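Local coordinates for protein Pcdhgb2 (Mus musculus, PDB 5SZR), which is a clustered protocadherin that probably mediates calcium-dependent cell adhesion and may help set up and maintain specific neuronal connections in the brain, at residues 156-161 and 166-171; 174-179 and 208-213; 239-244 and 297-302; 268-271 and 276-279. One frame throughout, in Å; residues are numbered along the deposited sequence.

Contact 1. Residues 156-161 and 166-171; sequences VLKSSS and KLVTDR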
loop_
_atom_site.group_PDB
_atom_site.type_symbol
_atom_site.label_atom_id
_atom_site.label_comp_id
_atom_site.label_asym_id
_atom_site.label_seq_id
_atom_site.Cartn_x
_atom_site.Cartn_y
_atom_site.Cartn_z
ATOM N N VAL A 156 10.006 22.947 -6.156
ATOM C CA VAL A 156 10.899 24.025 -6.559
ATOM C C VAL A 156 10.102 25.321 -6.643
ATOM O O VAL A 156 8.929 25.315 -7.033
ATOM C CB VAL A 156 11.581 23.708 -7.908
ATOM C CG1 VAL A 156 12.431 24.879 -8.384
ATOM C CG2 VAL A 156 12.430 22.458 -7.782
ATOM N N LEU A 157 10.738 26.428 -6.258
ATOM C CA LEU A 157 10.146 27.758 -6.359
ATOM C C LEU A 157 10.547 28.402 -7.679
ATOM O O LEU A 157 11.739 28.542 -7.968
ATOM C CB LEU A 157 10.594 28.645 -5.200
ATOM C CG LEU A 157 9.823 28.572 -3.887
ATOM C CD1 LEU A 157 10.227 29.738 -2.997
ATOM C CD2 LEU A 157 8.319 28.559 -4.129
ATOM N N LYS A 158 9.558 28.798 -8.472
ATOM C CA LYS A 158 9.789 29.534 -9.706
ATOM C C LYS A 158 9.377 30.984 -9.491
ATOM O O LYS A 158 8.282 31.253 -8.987
ATOM C CB LYS A 158 9.007 28.923 -10.871
ATOM C CG LYS A 158 9.239 27.431 -11.077
ATOM C CD LYS A 158 10.632 27.131 -11.618
ATOM C CE LYS A 158 10.739 25.671 -12.044
ATOM N NZ LYS A 158 12.081 25.323 -12.585
ATOM N N SER A 159 10.255 31.912 -9.863
ATOM C CA SER A 159 10.018 33.338 -9.667
ATOM C C SER A 159 9.478 33.926 -10.965
ATOM O O SER A 159 10.224 34.095 -11.934
ATOM C CB SER A 159 11.303 34.041 -9.233
ATOM O OG SER A 159 11.052 35.392 -8.890
ATOM N N SER A 160 8.182 34.235 -10.985
ATOM C CA SER A 160 7.574 34.819 -12.177
ATOM C C SER A 160 7.883 36.309 -12.283
ATOM O O SER A 160 8.336 36.785 -13.331
ATOM C CB SER A 160 6.063 34.565 -12.172
ATOM O OG SER A 160 5.526 34.645 -10.862
ATOM N N SER A 161 7.647 37.060 -11.207
ATOM C CA SER A 161 8.049 38.456 -11.114
ATOM C C SER A 161 8.473 38.728 -9.675
ATOM O O SER A 161 8.369 37.858 -8.804
ATOM C CB SER A 161 6.925 39.396 -11.569
ATOM O OG SER A 161 5.760 39.227 -10.782
ATOM N N LYS A 166 5.874 30.737 -7.834
ATOM C CA LYS A 166 5.043 29.558 -8.029
ATOM C C LYS A 166 5.799 28.362 -7.470
ATOM O O LYS A 166 6.948 28.119 -7.855
ATOM C CB LYS A 166 4.704 29.342 -9.505
ATOM C CG LYS A 166 3.748 30.370 -10.072
ATOM C CD LYS A 166 3.353 30.036 -11.498
ATOM C CE LYS A 166 2.602 31.193 -12.144
ATOM N NZ LYS A 166 2.116 30.847 -13.508
ATOM N N LEU A 167 5.167 27.646 -6.544
ATOM C CA LEU A 167 5.708 26.387 -6.048
ATOM C C LEU A 167 5.296 25.274 -7.002
ATOM O O LEU A 167 4.099 25.021 -7.185
ATOM C CB LEU A 167 5.202 26.106 -4.636
ATOM C CG LEU A 167 5.755 24.845 -3.967
ATOM C CD1 LEU A 167 7.262 24.967 -3.771
ATOM C CD2 LEU A 167 5.056 24.588 -2.642
ATOM N N VAL A 168 6.277 24.618 -7.620
ATOM C CA VAL A 168 6.005 23.633 -8.656
ATOM C C VAL A 168 6.690 22.314 -8.316
ATOM O O VAL A 168 7.692 22.268 -7.599
ATOM C CB VAL A 168 6.456 24.118 -10.050
ATOM C CG1 VAL A 168 5.880 25.499 -10.342
ATOM C CG2 VAL A 168 7.975 24.121 -10.151
ATOM N N THR A 169 6.123 21.229 -8.848
ATOM C CA THR A 169 6.765 19.924 -8.785
ATOM C C THR A 169 7.863 19.833 -9.835
ATOM O O THR A 169 7.729 20.358 -10.942
ATOM C CB THR A 169 5.756 18.802 -9.026
ATOM O OG1 THR A 169 5.179 18.956 -10.328
ATOM C CG2 THR A 169 4.656 18.814 -7.985
ATOM N N ASP A 170 8.960 19.167 -9.476
ATOM C CA ASP A 170 9.983 18.791 -10.444
ATOM C C ASP A 170 10.320 17.310 -10.324
ATOM O O ASP A 170 11.420 16.890 -10.700
ATOM C CB ASP A 170 11.242 19.647 -10.281
ATOM C CG ASP A 170 11.998 19.327 -9.013
ATOM O OD1 ASP A 170 13.247 19.399 -9.026
ATOM O OD2 ASP A 170 11.341 18.997 -8.004
ATOM N N ARG A 171 9.387 16.515 -9.806
ATOM C CA ARG A 171 9.596 15.101 -9.544
ATOM C C ARG A 171 8.244 14.408 -9.618
ATOM O O ARG A 171 7.236 14.961 -9.171
ATOM C CB ARG A 171 10.244 14.894 -8.170
ATOM C CG ARG A 171 10.595 13.463 -7.824
ATOM C CD ARG A 171 11.209 13.385 -6.430
ATOM N NE ARG A 171 12.412 14.206 -6.313
ATOM C CZ ARG A 171 13.093 14.384 -5.185
ATOM N NH1 ARG A 171 12.690 13.801 -4.065
ATOM N NH2 ARG A 171 14.177 15.146 -5.178
#
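V156 and V168 face each other as an antiparallel hydrogen-bonded pair, each backbone N giving its hydrogen to the other's O at 2.8 Å. Two residues along, K158 and K166 repeat the pattern, with K166 N 2.7 Å from K158 O and K158 N nearly straight onto K166 O (176° at the hydrogen). Between these pairs L157 and L167 form a non-hydrogen-bonded pair, and here the packing is close: L157 CD2 comes back across the gap to lie 3.8 Å from L167 CD1. On the other face of this beta hairpin the packing is as close beside the strands, but its outer part is the solvent side. There the aliphatic part of K158 crosses V168 at about a right angle, its CG 3.7 Å from V168 CG2; the chain bends at CB-CG (chi2 -71°), which brings CE over the same methyl before the exposed amine leads away. K166, also exposed, runs extended and carries its amine off from the partner strand. Just past the paired strands, V156 CG2 rests against the carboxylate carbon of D170. Strand 155-159 is an outermost strand of its four-stranded antiparallel sheet; L157 and L167 both turn to V149 of strand 145-149 in the other sheet of the cadherin domain, while L167 bonds through its backbone to strand 128-135.

Contact 2. Residues 174-179 and 208-213; sequences DREAIP and VNDNAP. With CA (calcium ion), chain N; CA (calcium ion), chain M; CA (calcium ion), chain O.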
loop_
_atom_site.group_PDB
_atom_site.type_symbol
_atom_site.label_atom_id
_atom_site.label_comp_id
_atom_site.label_asym_id
_atom_site.label_seq_id
_atom_site.Cartn_x
_atom_site.Cartn_y
_atom_site.Cartn_z
ATOM N N ASP A 174 4.096 9.838 -5.963
ATOM C CA ASP A 174 3.637 8.462 -5.778
ATOM C C ASP A 174 2.985 8.379 -4.400
ATOM O O ASP A 174 3.686 8.358 -3.385
ATOM C CB ASP A 174 4.785 7.472 -5.915
ATOM C CG ASP A 174 4.338 6.029 -5.728
ATOM O OD1 ASP A 174 3.118 5.766 -5.754
ATOM O OD2 ASP A 174 5.212 5.153 -5.560
ATOM N N ARG A 175 1.650 8.318 -4.383
ATOM C CA ARG A 175 0.925 8.247 -3.118
ATOM C C ARG A 175 1.310 7.002 -2.333
ATOM O O ARG A 175 1.406 7.041 -1.100
ATOM C CB ARG A 175 -0.582 8.265 -3.365
ATOM C CG ARG A 175 -1.398 8.426 -2.095
ATOM C CD ARG A 175 -2.808 7.910 -2.265
ATOM N NE ARG A 175 -2.840 6.455 -2.388
ATOM C CZ ARG A 175 -2.857 5.622 -1.352
ATOM N NH1 ARG A 175 -2.846 6.101 -0.117
ATOM N NH2 ARG A 175 -2.887 4.309 -1.548
ATOM N N GLU A 176 1.533 5.886 -3.030
ATOM C CA GLU A 176 1.859 4.639 -2.349
ATOM C C GLU A 176 3.193 4.712 -1.612
ATOM O O GLU A 176 3.418 3.926 -0.685
ATOM C CB GLU A 176 1.851 3.482 -3.353
ATOM C CG GLU A 176 0.451 2.966 -3.704
ATOM C CD GLU A 176 -0.338 3.910 -4.602
ATOM O OE1 GLU A 176 0.253 4.469 -5.550
ATOM O OE2 GLU A 176 -1.552 4.092 -4.362
ATOM N N ALA A 177 4.074 5.642 -1.984
ATOM C CA ALA A 177 5.348 5.830 -1.298
ATOM C C ALA A 177 5.301 6.960 -0.273
ATOM O O ALA A 177 5.719 6.768 0.873
ATOM C CB ALA A 177 6.464 6.090 -2.318
ATOM N N ILE A 178 4.803 8.133 -0.659
ATOM C CA ILE A 178 4.667 9.270 0.253
ATOM C C ILE A 178 3.283 9.886 0.085
ATOM O O ILE A 178 3.020 10.551 -0.927
ATOM C CB ILE A 178 5.756 10.326 0.013
ATOM C CG1 ILE A 178 7.145 9.745 0.274
ATOM C CG2 ILE A 178 5.508 11.531 0.900
ATOM C CD1 ILE A 178 8.268 10.641 -0.185
ATOM N N PRO A 179 2.376 9.697 1.041
ATOM C CA PRO A 179 1.002 10.182 0.856
ATOM C C PRO A 179 0.789 11.622 1.295
ATOM O O PRO A 179 -0.188 12.249 0.875
ATOM C CB PRO A 179 0.178 9.212 1.714
ATOM C CG PRO A 179 1.108 8.814 2.805
ATOM C CD PRO A 179 2.494 8.796 2.203
ATOM N N VAL A 208 -4.536 7.618 -7.552
ATOM C CA VAL A 208 -4.861 7.264 -8.926
ATOM C C VAL A 208 -4.750 5.747 -9.037
ATOM O O VAL A 208 -3.976 5.115 -8.311
ATOM C CB VAL A 208 -3.921 7.986 -9.925
ATOM C CG1 VAL A 208 -4.080 7.455 -11.338
ATOM C CG2 VAL A 208 -4.183 9.485 -9.898
ATOM N N ASN A 209 -5.557 5.152 -9.917
ATOM C CA ASN A 209 -5.516 3.704 -10.116
ATOM C C ASN A 209 -4.322 3.370 -11.005
ATOM O O ASN A 209 -4.440 3.160 -12.215
ATOM C CB ASN A 209 -6.818 3.193 -10.720
ATOM C CG ASN A 209 -6.880 1.674 -10.759
ATOM O OD1 ASN A 209 -6.228 0.998 -9.965
ATOM N ND2 ASN A 209 -7.666 1.133 -11.685
ATOM N N ASP A 210 -3.142 3.309 -10.384
ATOM C CA ASP A 210 -1.920 2.978 -11.109
ATOM C C ASP A 210 -1.278 1.684 -10.615
ATOM O O ASP A 210 -0.107 1.432 -10.904
ATOM C CB ASP A 210 -0.921 4.136 -11.034
ATOM C CG ASP A 210 -0.647 4.591 -9.605
ATOM O OD1 ASP A 210 -1.458 4.279 -8.704
ATOM O OD2 ASP A 210 0.383 5.267 -9.386
ATOM N N ASN A 211 -2.023 0.848 -9.890
ATOM C CA ASN A 211 -1.506 -0.422 -9.390
ATOM C C ASN A 211 -2.469 -1.539 -9.756
ATOM O O ASN A 211 -3.645 -1.499 -9.380
ATOM C CB ASN A 211 -1.292 -0.382 -7.876
ATOM C CG ASN A 211 -0.108 0.474 -7.480
ATOM O OD1 ASN A 211 1.037 0.018 -7.500
ATOM N ND2 ASN A 211 -0.375 1.724 -7.115
ATOM N N ALA A 212 -1.972 -2.528 -10.481
ATOM C CA ALA A 212 -2.777 -3.694 -10.809
ATOM C C ALA A 212 -2.795 -4.665 -9.630
ATOM O O ALA A 212 -1.801 -4.784 -8.908
ATOM C CB ALA A 212 -2.228 -4.393 -12.053
ATOM N N PRO A 213 -3.911 -5.351 -9.394
ATOM C CA PRO A 213 -3.920 -6.394 -8.363
ATOM C C PRO A 213 -2.851 -7.441 -8.636
ATOM O O PRO A 213 -2.490 -7.707 -9.784
ATOM C CB PRO A 213 -5.331 -6.988 -8.461
ATOM C CG PRO A 213 -5.901 -6.468 -9.751
ATOM C CD PRO A 213 -5.235 -5.160 -10.003
HETATM CA CA CA N . -2.396 4.654 -6.577
HETATM CA CA CA M . 1.388 5.473 -7.304
HETATM CA CA CA O . -5.618 -0.718 -8.395
HETATM O O HOH W 1 2.407 3.209 -7.671
HETATM O O HOH W 2 3.145 6.479 -8.580
#
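E176 and D210 meet through two calcium ions, which their carboxylates bridge from opposing loops. E176 OE1 lies 2.3 Å from the chain M calcium and also makes a longer bond to the chain N calcium, which E176 OE2 holds at 2.4 Å. D210 splits its oxygens: OD2 goes to the chain M ion and OD1, at 2.4 Å, to the chain N ion. D174 OD1 and two waters add to the first ion, V208 O to the second, and E121, D207 and D243 complete the pair. This is the calcium-filled linker between successive cadherin domains, in which 174-179 carries the acidic DRE sequence and 208-213 belongs to the DxNDNAP linker. The same linker supplies N209 OD1 and N211 O to a third calcium, chain O. Behind the ligands, R175 forms a salt bridge to E176, NH2 reaching OE2 at 3.1 Å, about 29° out of the carboxylate plane and on its anti side. The bend of E176 at chi2 (73°) folds its carboxylate back to the ions. N211 approaches from the opposite direction, its amide plane 72° from that carboxylate, and its ND2 donates to water 1 of the chain M ion. Farther out, D174 O accepts both A177 N and I178 N, across the turn that carries E176.

Contact 3. Residues 239-244 and 297-302; sequences ASDPDL and ARDHGS. With CA (calcium ion), chain O; CA (calcium ion), chain N; MAN (alpha-D-mannopyranose), chain Y.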
loop_
_atom_site.group_PDB
_atom_site.type_symbol
_atom_site.label_atom_id
_atom_site.label_comp_id
_atom_site.label_asym_id
_atom_site.label_seq_id
_atom_site.Cartn_x
_atom_site.Cartn_y
_atom_site.Cartn_z
ATOM N N ALA A 239 -5.699 -11.659 -3.962
ATOM C CA ALA A 239 -4.816 -10.678 -4.574
ATOM C C ALA A 239 -4.860 -9.387 -3.767
ATOM O O ALA A 239 -5.860 -9.077 -3.114
ATOM C CB ALA A 239 -5.195 -10.402 -6.033
ATOM N N SER A 240 -3.759 -8.643 -3.810
ATOM C CA SER A 240 -3.634 -7.379 -3.099
ATOM C C SER A 240 -3.522 -6.227 -4.090
ATOM O O SER A 240 -3.147 -6.409 -5.251
ATOM C CB SER A 240 -2.419 -7.391 -2.167
ATOM O OG SER A 240 -1.233 -7.668 -2.890
ATOM N N ASP A 241 -3.855 -5.031 -3.612
ATOM C CA ASP A 241 -3.878 -3.833 -4.440
ATOM C C ASP A 241 -3.698 -2.610 -3.547
ATOM O O ASP A 241 -4.594 -2.286 -2.757
ATOM C CB ASP A 241 -5.192 -3.764 -5.225
ATOM C CG ASP A 241 -5.176 -2.711 -6.327
ATOM O OD1 ASP A 241 -4.822 -1.548 -6.054
ATOM O OD2 ASP A 241 -5.532 -3.050 -7.474
ATOM N N PRO A 242 -2.564 -1.904 -3.635
ATOM C CA PRO A 242 -2.293 -0.822 -2.678
ATOM C C PRO A 242 -3.095 0.446 -2.919
ATOM O O PRO A 242 -3.043 1.352 -2.076
ATOM C CB PRO A 242 -0.795 -0.560 -2.872
ATOM C CG PRO A 242 -0.561 -0.873 -4.301
ATOM C CD PRO A 242 -1.479 -2.047 -4.622
ATOM N N ASP A 243 -3.828 0.543 -4.024
ATOM C CA ASP A 243 -4.601 1.742 -4.314
ATOM C C ASP A 243 -5.768 1.877 -3.332
ATOM O O ASP A 243 -6.063 0.974 -2.543
ATOM C CB ASP A 243 -5.092 1.713 -5.762
ATOM C CG ASP A 243 -3.947 1.673 -6.767
ATOM O OD1 ASP A 243 -2.852 2.192 -6.454
ATOM O OD2 ASP A 243 -4.136 1.122 -7.869
ATOM N N LEU A 244 -6.432 3.030 -3.380
ATOM C CA LEU A 244 -7.443 3.388 -2.393
ATOM C C LEU A 244 -8.859 3.192 -2.924
ATOM O O LEU A 244 -9.131 3.379 -4.114
ATOM C CB LEU A 244 -7.281 4.841 -1.946
ATOM C CG LEU A 244 -6.226 5.166 -0.892
ATOM C CD1 LEU A 244 -6.307 6.647 -0.528
ATOM C CD2 LEU A 244 -6.394 4.295 0.342
ATOM N N ALA A 297 -8.044 -11.485 -11.176
ATOM C CA ALA A 297 -8.334 -10.470 -10.171
ATOM C C ALA A 297 -8.400 -9.113 -10.852
ATOM O O ALA A 297 -7.488 -8.746 -11.598
ATOM C CB ALA A 297 -7.273 -10.450 -9.070
ATOM N N ARG A 298 -9.466 -8.370 -10.582
ATOM C CA ARG A 298 -9.759 -7.122 -11.271
ATOM C C ARG A 298 -10.101 -6.055 -10.240
ATOM O O ARG A 298 -10.870 -6.321 -9.311
ATOM C CB ARG A 298 -10.923 -7.329 -12.243
ATOM C CG ARG A 298 -11.190 -6.189 -13.189
ATOM C CD ARG A 298 -12.373 -6.524 -14.074
ATOM N NE ARG A 298 -12.395 -5.690 -15.268
ATOM C CZ ARG A 298 -11.660 -5.926 -16.350
ATOM N NH1 ARG A 298 -11.737 -5.113 -17.396
ATOM N NH2 ARG A 298 -10.846 -6.974 -16.385
ATOM N N ASP A 299 -9.529 -4.858 -10.390
ATOM C CA ASP A 299 -9.929 -3.778 -9.499
ATOM C C ASP A 299 -11.096 -3.004 -10.113
ATOM O O ASP A 299 -11.490 -3.230 -11.259
ATOM C CB ASP A 299 -8.745 -2.856 -9.157
ATOM C CG ASP A 299 -8.221 -2.045 -10.348
ATOM O OD1 ASP A 299 -8.993 -1.667 -11.253
ATOM O OD2 ASP A 299 -7.009 -1.763 -10.361
ATOM N N HIS A 300 -11.657 -2.086 -9.327
ATOM C CA HIS A 300 -12.807 -1.295 -9.745
ATOM C C HIS A 300 -12.436 0.167 -9.983
ATOM O O HIS A 300 -13.166 1.081 -9.590
ATOM C CB HIS A 300 -13.934 -1.408 -8.723
ATOM C CG HIS A 300 -14.580 -2.758 -8.680
ATOM N ND1 HIS A 300 -15.422 -3.210 -9.675
ATOM C CD2 HIS A 300 -14.500 -3.757 -7.770
ATOM C CE1 HIS A 300 -15.836 -4.428 -9.376
ATOM N NE2 HIS A 300 -15.293 -4.783 -8.225
ATOM N N GLY A 301 -11.296 0.399 -10.638
ATOM C CA GLY A 301 -10.877 1.731 -11.008
ATOM C C GLY A 301 -11.212 2.061 -12.456
ATOM O O GLY A 301 -11.724 1.244 -13.216
ATOM N N SER A 302 -10.916 3.304 -12.826
ATOM C CA SER A 302 -11.132 3.761 -14.195
ATOM C C SER A 302 -9.837 4.309 -14.792
ATOM O O SER A 302 -9.386 5.393 -14.413
ATOM C CB SER A 302 -12.230 4.824 -14.246
ATOM O OG SER A 302 -13.444 4.336 -13.703
HETATM CA CA CA O . -5.618 -0.718 -8.395
HETATM CA CA CA N . -2.396 4.654 -6.577
HETATM C C1 MAN Y . -5.540 -12.566 0.594
HETATM C C2 MAN Y . -6.708 -11.751 1.171
HETATM C C3 MAN Y . -6.631 -10.304 0.684
HETATM C C4 MAN Y . -5.240 -9.695 0.915
HETATM C C5 MAN Y . -4.126 -10.606 0.371
HETATM C C6 MAN Y . -2.745 -10.123 0.787
HETATM O O2 MAN Y . -6.640 -11.674 2.602
HETATM O O3 MAN Y . -7.615 -9.484 1.312
HETATM O O4 MAN Y . -5.169 -8.445 0.247
HETATM O O5 MAN Y . -4.289 -11.963 0.868
HETATM O O6 MAN Y . -1.766 -10.869 0.072
#
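A239 and A297 lie on strands of different sheets, their CA atoms 6.6 Å apart, and no hydrogen bond joins the two backbones. Two residues further on, D241 and D299 stand 7.9 Å apart between CA atoms, each starting an Asx turn: D243 N donates to D241 OD1, meeting it nearly along its C-O axis, and G301 N donates to D299 OD1 from above the carboxylate plane. The methyls of A239 and A297 touch at 3.7 Å, with F215 packing on both. Beyond them the chain O calcium takes over. D241 grips it with both oxygens, OD2 at 2.5 Å, while D299 gives OD2 alone, at 2.6 Å. The two side chains cross at about a right angle, with their carboxylate planes 61° apart, so the ion sits between acidic groups whose repulsion it probably offsets. With CG placed between the backbone N and carbonyl carbon (chi1 67°), D299 keeps OD1 on its own turn, and its carboxylate is also hydrogen-bonded to L305. D243 bridges onward, OD2 to the chain O calcium at 2.4 Å and OD1 to the chain N calcium. N209, N211 and N247 complete the chain O site. Together the DxD of 239-244 and the aspartate of 297-302 form the membrane-distal calcium end of a cadherin repeat, where it receives the linker from the preceding domain.

Contact 4. Residues 268-271 and 276-279; sequences VSVN and VVFA. With MAN (alpha-D-mannopyranose), chain T.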
loop_
_atom_site.group_PDB
_atom_site.type_symbol
_atom_site.label_atom_id
_atom_site.label_comp_id
_atom_site.label_asym_id
_atom_site.label_seq_id
_atom_site.Cartn_x
_atom_site.Cartn_y
_atom_site.Cartn_z
ATOM N N VAL A 268 -16.475 -25.852 -11.443
ATOM C CA VAL A 268 -15.930 -24.949 -10.441
ATOM C C VAL A 268 -16.473 -23.545 -10.660
ATOM O O VAL A 268 -16.834 -23.159 -11.776
ATOM C CB VAL A 268 -14.386 -24.930 -10.461
ATOM C CG1 VAL A 268 -13.828 -26.260 -9.965
ATOM C CG2 VAL A 268 -13.886 -24.625 -11.861
ATOM N N SER A 269 -16.535 -22.786 -9.569
ATOM C CA SER A 269 -16.843 -21.366 -9.598
ATOM C C SER A 269 -15.995 -20.685 -8.538
ATOM O O SER A 269 -15.382 -21.340 -7.690
ATOM C CB SER A 269 -18.330 -21.099 -9.347
ATOM O OG SER A 269 -18.670 -21.424 -8.011
ATOM N N VAL A 270 -15.963 -19.356 -8.582
ATOM C CA VAL A 270 -15.276 -18.572 -7.566
ATOM C C VAL A 270 -16.213 -17.472 -7.092
ATOM O O VAL A 270 -16.941 -16.872 -7.890
ATOM C CB VAL A 270 -13.940 -17.995 -8.086
ATOM C CG1 VAL A 270 -14.169 -16.895 -9.113
ATOM C CG2 VAL A 270 -13.091 -17.503 -6.932
ATOM N N ASN A 271 -16.235 -17.248 -5.781
ATOM C CA ASN A 271 -16.996 -16.136 -5.234
ATOM C C ASN A 271 -16.275 -14.830 -5.555
ATOM O O ASN A 271 -15.082 -14.684 -5.272
ATOM C CB ASN A 271 -17.170 -16.303 -3.727
ATOM C CG ASN A 271 -18.005 -15.200 -3.113
ATOM O OD1 ASN A 271 -17.523 -14.087 -2.891
ATOM N ND2 ASN A 271 -19.268 -15.504 -2.829
ATOM N N VAL A 276 -13.071 -17.446 -2.721
ATOM C CA VAL A 276 -13.236 -18.868 -2.454
ATOM C C VAL A 276 -13.623 -19.574 -3.743
ATOM O O VAL A 276 -14.491 -19.105 -4.490
ATOM C CB VAL A 276 -14.285 -19.092 -1.357
ATOM C CG1 VAL A 276 -14.648 -20.559 -1.274
ATOM C CG2 VAL A 276 -13.764 -18.599 -0.021
ATOM N N VAL A 277 -12.962 -20.693 -4.020
ATOM C CA VAL A 277 -13.237 -21.507 -5.198
ATOM C C VAL A 277 -14.026 -22.733 -4.753
ATOM O O VAL A 277 -13.571 -23.490 -3.887
ATOM C CB VAL A 277 -11.940 -21.913 -5.912
ATOM C CG1 VAL A 277 -12.250 -22.801 -7.108
ATOM C CG2 VAL A 277 -11.164 -20.679 -6.339
ATOM N N PHE A 278 -15.205 -22.933 -5.340
ATOM C CA PHE A 278 -16.081 -24.046 -4.998
ATOM C C PHE A 278 -16.050 -25.103 -6.087
ATOM O O PHE A 278 -16.011 -24.781 -7.279
ATOM C CB PHE A 278 -17.531 -23.590 -4.815
ATOM C CG PHE A 278 -17.735 -22.638 -3.678
ATOM C CD1 PHE A 278 -18.119 -23.104 -2.431
ATOM C CD2 PHE A 278 -17.555 -21.272 -3.861
ATOM C CE1 PHE A 278 -18.314 -22.227 -1.380
ATOM C CE2 PHE A 278 -17.749 -20.387 -2.813
ATOM C CZ PHE A 278 -18.129 -20.866 -1.569
ATOM N N ALA A 279 -16.089 -26.368 -5.672
ATOM C CA ALA A 279 -16.369 -27.465 -6.588
ATOM C C ALA A 279 -17.877 -27.563 -6.767
ATOM O O ALA A 279 -18.611 -27.734 -5.789
ATOM C CB ALA A 279 -15.796 -28.775 -6.053
HETATM C C1 MAN T . -13.660 -22.546 1.505
HETATM C C2 MAN T . -12.296 -21.877 1.273
HETATM C C3 MAN T . -11.197 -22.935 1.264
HETATM C C4 MAN T . -11.269 -23.833 2.515
HETATM C C5 MAN T . -12.674 -24.423 2.669
HETATM C C6 MAN T . -12.876 -25.188 3.961
HETATM O O2 MAN T . -11.970 -20.977 2.339
HETATM O O3 MAN T . -9.903 -22.341 1.149
HETATM O O4 MAN T . -10.346 -24.899 2.392
HETATM O O5 MAN T . -13.668 -23.363 2.641
HETATM O O6 MAN T . -14.244 -25.601 4.002
#
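S269 and F278 pair through their backbones, F278 N to S269 O at 2.8 Å and S269 N to F278 O at 3.1 Å, and N271 N closes the hairpin end on V276 O, nearly in line with that carbonyl. The same carbonyls also take CA-H donors: V270 CA sits 3.2 Å from V276 O, and V268 CA and V277 CA approach F278 O and S269 O. Apolar contact lies on the face of V268, V270 and V277, where V270 CG2 meets V277 CG2 at 3.8 Å. This is an edge hairpin of one sheet of the cadherin beta-sandwich, and both valines pack on L295 of the opposing sheet. The aromatic contacts lie on the other face. V276 CG1, anti to the backbone N (chi1 169°), lies 3.4 Å above the F278 ring plane, offset toward the rim, while N271 CB comes to the ring's edge, 4.2 Å from CE2. V276 CG1 also touches the attached mannose, 3.6 Å from its C1. Putting an alanine at V276 would probably leave that face of the phenylalanine and the side of the sugar without their shared methyl, opening a gap between them. As for polar side-chain bonds, N271 OD1 accepts from D273 N and S274 N within the connecting turn.

Overall arrangement
Contacts 2 and 3 belong to one three-calcium junction, their centres 10 Å apart, and share the calcium ions of chains N and O. D243 of contact 3 joins them directly: its OD1 is 2.6 Å from N211 ND2, a probable hydrogen bond, and 3.1 Å from E176 OE2, both oxygens being held by the chain N ion. Contacts 1 and 4 are corresponding hairpins in the two domains that this junction links. Contact 1 lies about 24 Å from contact 2 between centres and runs into it along the sequence; contact 4 lies about 20 Å from contact 3, nested within its loop and sharing a sheet with it. Contacts 1 and 4 are about 54 Å apart between centres.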